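Local coordinates for hypothetical Protein CD630_05490 (PDB 6N7M) that is of unknown function but is probably made with a signal peptide and exported, folding here into an antiparallel helix pair present in two copies, at residues E38-H43 against K70-E75; D49-P54 against V60-L65. One frame throughout, in Å; residues are numbered along the deposited sequence. Where two conformers were deposited one is given.

Contact 1: residues E38-H43 against K70-E75; sequences EEYAKH and KKMEQE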
loop_
_atom_site.group_PDB
_atom_site.type_symbol
_atom_site.label_atom_id
_atom_site.label_comp_id
_atom_site.label_asym_id
_atom_site.label_seq_id
_atom_site.Cartn_x
_atom_site.Cartn_y
_atom_site.Cartn_z
ATOM N N GLU A 38 -14.962 0.347 -2.525
ATOM C CA GLU A 38 -15.343 0.762 -1.145
ATOM C C GLU A 38 -14.115 0.836 -0.236
ATOM O O GLU A 38 -14.034 1.797 0.548
ATOM C CB GLU A 38 -16.355 -0.213 -0.558
ATOM C CG GLU A 38 -16.699 0.021 0.899
ATOM C CD GLU A 38 -17.916 -0.762 1.370
ATOM O OE1 GLU A 38 -18.846 -0.977 0.562
ATOM O OE2 GLU A 38 -17.911 -1.190 2.531
ATOM N N GLU A 39 -13.248 -0.172 -0.307
ATOM C CA GLU A 39 -12.047 -0.222 0.548
ATOM C C GLU A 39 -11.135 0.959 0.236
ATOM O O GLU A 39 -10.629 1.588 1.184
ATOM C CB GLU A 39 -11.304 -1.533 0.325
ATOM C CG GLU A 39 -11.945 -2.742 0.962
ATOM C CD GLU A 39 -11.257 -4.054 0.594
ATOM O OE1 GLU A 39 -10.471 -4.089 -0.425
ATOM O OE2 GLU A 39 -11.499 -5.046 1.298
ATOM N N TYR A 40 -10.951 1.267 -1.044
ATOM C CA TYR A 40 -10.009 2.343 -1.397
ATOM C C TYR A 40 -10.614 3.701 -1.062
ATOM O O TYR A 40 -9.878 4.614 -0.627
ATOM C CB TYR A 40 -9.623 2.229 -2.856
ATOM C CG TYR A 40 -8.355 2.955 -3.197
ATOM C CD1 TYR A 40 -7.143 2.598 -2.629
ATOM C CD2 TYR A 40 -8.357 3.987 -4.122
ATOM C CE1 TYR A 40 -5.975 3.266 -2.936
ATOM C CE2 TYR A 40 -7.194 4.657 -4.454
ATOM C CZ TYR A 40 -5.994 4.289 -3.872
ATOM O OH TYR A 40 -4.832 4.915 -4.208
ATOM N N ALA A 41 -11.924 3.818 -1.237
ATOM C CA ALA A 41 -12.597 5.084 -0.866
ATOM C C ALA A 41 -12.398 5.297 0.639
ATOM O O ALA A 41 -12.113 6.433 1.036
ATOM C CB ALA A 41 -14.059 5.030 -1.231
ATOM N N LYS A 42 -12.486 4.213 1.430
ATOM C CA LYS A 42 -12.333 4.345 2.909
ATOM C C LYS A 42 -10.891 4.727 3.247
ATOM O O LYS A 42 -10.674 5.574 4.176
ATOM C CB LYS A 42 -12.702 3.052 3.622
ATOM C CG LYS A 42 -12.786 3.181 5.136
ATOM C CD LYS A 42 -13.076 1.858 5.846
ATOM C CE LYS A 42 -14.405 1.233 5.486
ATOM N NZ LYS A 42 -14.550 -0.100 6.119
ATOM N N HIS A 43 -9.944 4.105 2.554
ATOM C CA HIS A 43 -8.505 4.382 2.775
ATOM C C HIS A 43 -8.218 5.865 2.505
ATOM O O HIS A 43 -7.516 6.531 3.351
ATOM C CB HIS A 43 -7.659 3.391 1.958
ATOM C CG HIS A 43 -6.214 3.703 1.969
ATOM N ND1 HIS A 43 -5.440 3.569 3.100
ATOM C CD2 HIS A 43 -5.395 4.154 1.004
ATOM C CE1 HIS A 43 -4.220 3.976 2.840
ATOM N NE2 HIS A 43 -4.164 4.314 1.565
ATOM N N LYS A 70 -5.200 13.746 -4.255
ATOM C CA LYS A 70 -5.891 14.045 -5.538
ATOM C C LYS A 70 -5.650 12.891 -6.500
ATOM O O LYS A 70 -6.606 12.468 -7.132
ATOM C CB LYS A 70 -5.446 15.373 -6.158
ATOM C CG LYS A 70 -6.072 16.614 -5.529
ATOM C CD LYS A 70 -5.662 17.916 -6.213
ATOM C CE LYS A 70 -6.551 19.081 -5.815
ATOM N NZ LYS A 70 -6.310 20.285 -6.647
ATOM N N LYS A 71 -4.401 12.434 -6.613
ATOM C CA LYS A 71 -4.012 11.305 -7.491
ATOM C C LYS A 71 -4.791 10.059 -7.057
ATOM O O LYS A 71 -5.276 9.348 -7.928
ATOM C CB LYS A 71 -2.502 11.076 -7.410
ATOM C CG LYS A 71 -1.981 9.817 -8.090
ATOM C CD LYS A 71 -0.554 9.459 -7.695
ATOM C CE LYS A 71 -0.396 9.096 -6.231
ATOM N NZ LYS A 71 0.966 8.599 -5.925
HETATM N N MSE A 72 -4.905 9.812 -5.753
HETATM C CA MSE A 72 -5.643 8.601 -5.317
HETATM C C MSE A 72 -7.121 8.699 -5.722
HETATM O O MSE A 72 -7.699 7.667 -6.093
HETATM C CB MSE A 72 -5.420 8.391 -3.813
HETATM C CG MSE A 72 -3.998 8.210 -3.454
HETATM SE SE MSE A 72 -3.798 8.197 -1.522
HETATM C CE MSE A 72 -4.660 6.518 -1.059
ATOM N N GLU A 73 -7.735 9.880 -5.604
ATOM C CA GLU A 73 -9.151 10.057 -6.032
ATOM C C GLU A 73 -9.301 9.725 -7.530
ATOM O O GLU A 73 -10.350 9.137 -7.902
ATOM C CB GLU A 73 -9.629 11.465 -5.684
ATOM C CG GLU A 73 -9.753 11.702 -4.203
ATOM C CD GLU A 73 -9.898 13.162 -3.805
ATOM O OE1 GLU A 73 -9.741 14.033 -4.682
ATOM O OE2 GLU A 73 -10.148 13.421 -2.622
ATOM N N GLN A 74 -8.306 10.074 -8.357
ATOM C CA GLN A 74 -8.345 9.733 -9.803
ATOM C C GLN A 74 -8.244 8.212 -9.965
ATOM O O GLN A 74 -8.966 7.662 -10.814
ATOM C CB GLN A 74 -7.211 10.408 -10.576
ATOM C CG GLN A 74 -7.330 11.927 -10.623
ATOM C CD GLN A 74 -6.095 12.542 -11.238
ATOM O OE1 GLN A 74 -5.054 11.899 -11.369
ATOM N NE2 GLN A 74 -6.188 13.804 -11.605
ATOM N N GLU A 75 -7.402 7.560 -9.154
ATOM C CA GLU A 75 -7.245 6.077 -9.233
ATOM C C GLU A 75 -8.548 5.416 -8.772
ATOM O O GLU A 75 -8.934 4.407 -9.361
ATOM C CB GLU A 75 -6.046 5.589 -8.405
ATOM C CG GLU A 75 -4.688 5.915 -8.986
ATOM C CD GLU A 75 -3.528 5.693 -8.028
ATOM O OE1 GLU A 75 -2.385 5.940 -8.443
ATOM O OE2 GLU A 75 -3.771 5.357 -6.833
#

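Contact 2: residues D49-P54 against V60-L65; sequences DYAKDP and VSQKDL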
loop_
_atom_site.group_PDB
_atom_site.type_symbol
_atom_site.label_atom_id
_atom_site.label_comp_id
_atom_site.label_asym_id
_atom_site.label_seq_id
_atom_site.Cartn_x
_atom_site.Cartn_y
_atom_site.Cartn_z
ATOM N N ASP A 49 -8.594 12.526 6.602
ATOM C CA ASP A 49 -8.837 12.885 8.027
ATOM C C ASP A 49 -7.496 13.072 8.726
ATOM O O ASP A 49 -7.348 14.062 9.486
ATOM C CB ASP A 49 -9.705 11.828 8.708
ATOM C CG ASP A 49 -11.111 11.750 8.150
ATOM O OD1 ASP A 49 -11.440 12.555 7.271
ATOM O OD2 ASP A 49 -11.853 10.851 8.579
ATOM N N TYR A 50 -6.536 12.192 8.423
ATOM C CA TYR A 50 -5.211 12.277 9.065
ATOM C C TYR A 50 -4.506 13.578 8.664
ATOM O O TYR A 50 -3.941 14.265 9.557
ATOM C CB TYR A 50 -4.390 11.025 8.774
ATOM C CG TYR A 50 -3.136 11.005 9.599
ATOM C CD1 TYR A 50 -3.175 10.611 10.929
ATOM C CD2 TYR A 50 -1.938 11.482 9.089
ATOM C CE1 TYR A 50 -2.043 10.651 11.726
ATOM C CE2 TYR A 50 -0.795 11.504 9.863
ATOM C CZ TYR A 50 -0.851 11.103 11.187
ATOM O OH TYR A 50 0.279 11.099 11.956
ATOM N N ALA A 51 -4.602 13.958 7.394
ATOM C CA ALA A 51 -3.926 15.176 6.909
ATOM C C ALA A 51 -4.447 16.413 7.654
ATOM O O ALA A 51 -3.741 17.413 7.638
ATOM C CB ALA A 51 -4.140 15.318 5.414
ATOM N N LYS A 52 -5.661 16.340 8.205
ATOM C CA LYS A 52 -6.260 17.494 8.926
ATOM C C LYS A 52 -5.956 17.433 10.428
ATOM O O LYS A 52 -6.320 18.406 11.130
ATOM C CB LYS A 52 -7.771 17.522 8.677
ATOM C CG LYS A 52 -8.193 17.942 7.273
ATOM C CD LYS A 52 -7.647 19.291 6.838
ATOM C CE LYS A 52 -7.989 20.439 7.772
ATOM N NZ LYS A 52 -9.451 20.661 7.913
ATOM N N ASP A 53 -5.375 16.336 10.920
ATOM C CA ASP A 53 -5.056 16.233 12.372
ATOM C C ASP A 53 -3.917 17.210 12.641
ATOM O O ASP A 53 -2.868 17.095 12.013
ATOM C CB ASP A 53 -4.701 14.784 12.744
ATOM C CG ASP A 53 -4.419 14.554 14.226
ATOM O OD1 ASP A 53 -4.293 15.543 14.960
ATOM O OD2 ASP A 53 -4.316 13.388 14.626
ATOM N N PRO A 54 -4.081 18.222 13.524
ATOM C CA PRO A 54 -3.013 19.193 13.773
ATOM C C PRO A 54 -1.681 18.517 14.157
ATOM O O PRO A 54 -0.636 19.003 13.769
ATOM C CB PRO A 54 -3.558 20.094 14.894
ATOM C CG PRO A 54 -4.792 19.370 15.438
ATOM C CD PRO A 54 -5.306 18.522 14.282
ATOM N N VAL A 60 6.399 14.147 4.120
ATOM C CA VAL A 60 6.280 15.001 2.915
ATOM C C VAL A 60 5.508 16.261 3.337
ATOM O O VAL A 60 4.950 16.256 4.425
ATOM C CB VAL A 60 5.579 14.310 1.736
ATOM C CG1 VAL A 60 6.364 13.125 1.218
ATOM C CG2 VAL A 60 4.144 13.913 2.057
ATOM N N SER A 61 5.523 17.298 2.493
ATOM C CA SER A 61 4.822 18.580 2.797
ATOM C C SER A 61 3.307 18.417 2.728
ATOM O O SER A 61 2.807 17.399 2.202
ATOM C CB SER A 61 5.240 19.672 1.876
ATOM O OG SER A 61 4.832 19.381 0.549
ATOM N N GLN A 62 2.594 19.410 3.245
ATOM C CA GLN A 62 1.113 19.384 3.210
ATOM C C GLN A 62 0.656 19.413 1.743
ATOM O O GLN A 62 -0.321 18.730 1.432
ATOM C CB GLN A 62 0.527 20.581 3.964
ATOM C CG GLN A 62 -0.958 20.437 4.218
ATOM C CD GLN A 62 -1.249 19.328 5.203
ATOM O OE1 GLN A 62 -0.408 18.924 6.006
ATOM N NE2 GLN A 62 -2.483 18.860 5.206
ATOM N N LYS A 63 1.347 20.175 0.892
ATOM C CA LYS A 63 0.987 20.287 -0.542
ATOM C C LYS A 63 1.233 18.957 -1.254
ATOM O O LYS A 63 0.401 18.605 -2.082
ATOM C CB LYS A 63 1.783 21.402 -1.226
ATOM C CG LYS A 63 1.406 22.828 -0.856
ATOM C CD LYS A 63 2.262 23.825 -1.626
ATOM C CE LYS A 63 1.769 25.255 -1.611
ATOM N NZ LYS A 63 0.494 25.396 -2.352
ATOM N N ASP A 64 2.320 18.256 -0.913
ATOM C CA ASP A 64 2.596 16.944 -1.547
ATOM C C ASP A 64 1.505 15.957 -1.113
ATOM O O ASP A 64 1.077 15.145 -1.943
ATOM C CB ASP A 64 3.991 16.415 -1.189
ATOM C CG ASP A 64 5.109 17.295 -1.722
ATOM O OD1 ASP A 64 4.850 18.018 -2.718
ATOM O OD2 ASP A 64 6.212 17.274 -1.124
ATOM N N LEU A 65 1.094 16.011 0.146
ATOM C CA LEU A 65 0.061 15.055 0.629
ATOM C C LEU A 65 -1.277 15.349 -0.057
ATOM O O LEU A 65 -1.953 14.401 -0.504
ATOM C CB LEU A 65 -0.024 15.157 2.155
ATOM C CG LEU A 65 -1.044 14.232 2.830
ATOM C CD1 LEU A 65 -0.907 12.801 2.344
ATOM C CD2 LEU A 65 -0.901 14.284 4.342
#

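Contact 1: residues E38-H43 against K70-E75
Met-72, present as selenomethionine, reaches out from segment 70-75 of helix 62-82 and is met by Tyr-40 at CB, CG and CE and by His-43 at the terminal methyl alone. Its CB and CG both lie against the tyrosine hydroxyl, with CG 3.5 Å from Tyr-40 OH. Beyond them the chain turns at the selenium (chi3 69°), which swings the terminal methyl back toward the facing helix. There Met-72 CE sits 3.8 Å from Tyr-40 CZ. The same methyl meets the imidazole at His-43 CD2, 3.2 Å away, a tight approach for two carbons. Both aromatic side chains run at about a right angle to the methionine chain. His-43 arrives because its CG stands anti to the backbone nitrogen (chi1 172°), bringing the ring within contact of the methyl although its CB does not point across. Tyr-40 also meets backbone: its CE2 lies 3.5 Å from Met-72 O, which approaches the ring edge close to the ring plane. Past the hydroxyl, Glu-75 OE2 lies 2.9 Å from Tyr-40 OH, a weak hydrogen bond whose proton has another acceptor within reach; the glutamate also has two deposited conformers, so this bond is doubtful. Leu-76, Ile-79 and Ile-86 pack on the tyrosine, and Ile-44 and Leu-47 on Met-72. The helices are antiparallel (168°), their segment axes 10.3 Å apart. The chemistry is thus mainly apolar: the buried methionine and tyrosine fill the interhelical seam, while the phenol hydroxyl points toward a carboxylate with which its link is uncertain.

Contact 2: residues D49-P54 against V60-L65
Gln-62 NE2 donates to Ala-51 O over 3.1 Å, a side-chain-to-backbone hydrogen bond that ties the start of helix 62-82 to Ala-51 of helix 37-51. The N-H points fairly well at its acceptor (155°), but the nitrogen stands above the carbonyl plane, 38° out of it, and misses the lone-pair directions. A bend at chi2 (68°) turns the glutamine amide across the gap. Alongside this bond, Ala-51 CB fits against Leu-65, whose CD2 branch comes within 3.6 Å of that methyl. The same Leu-65 branch also lies near Ala-51 CA, and Lys-58 of the connecting loop packs on Leu-65. One residue before the glutamine, Ser-61 is the N-cap of the second helix: Asp-64 N donates to Ser-61 OG at 3.1 Å, so a backbone N-H of the first turn gains a side-chain acceptor. The loop between the segments is held in turn by Tyr-50, whose hydroxyl is hydrogen-bonded to Val-57 N. This is the turn end of a helical hairpin, with one small apolar touch beside one polar tie. Toward the C-terminal side of the first helix the aligned peptide dipoles may make Ala-51 O a somewhat better acceptor for the neutral glutamine amide, which links the two helices without a formal charge.

In the fold
Contacts 1 and 2 join the same two helices, 37-51 and 62-82, at separate levels of one antiparallel hairpin. Their centres are 16 Å apart, and their nearest atoms, about 5 Å apart, do not touch. Along the chain contact 2 lies inside the loop closed by contact 1, close to the connecting loop. Contact 1 is the more central, its centre about 5 Å from the centre of the chain, against about 13 Å for the centre of contact 2. Only contact 2 meets the second subunit, where Tyr-50 packs on Gly-31 and Val-60 on His-34 of that chain. Neither contact can be tied to an active site, since no function is known.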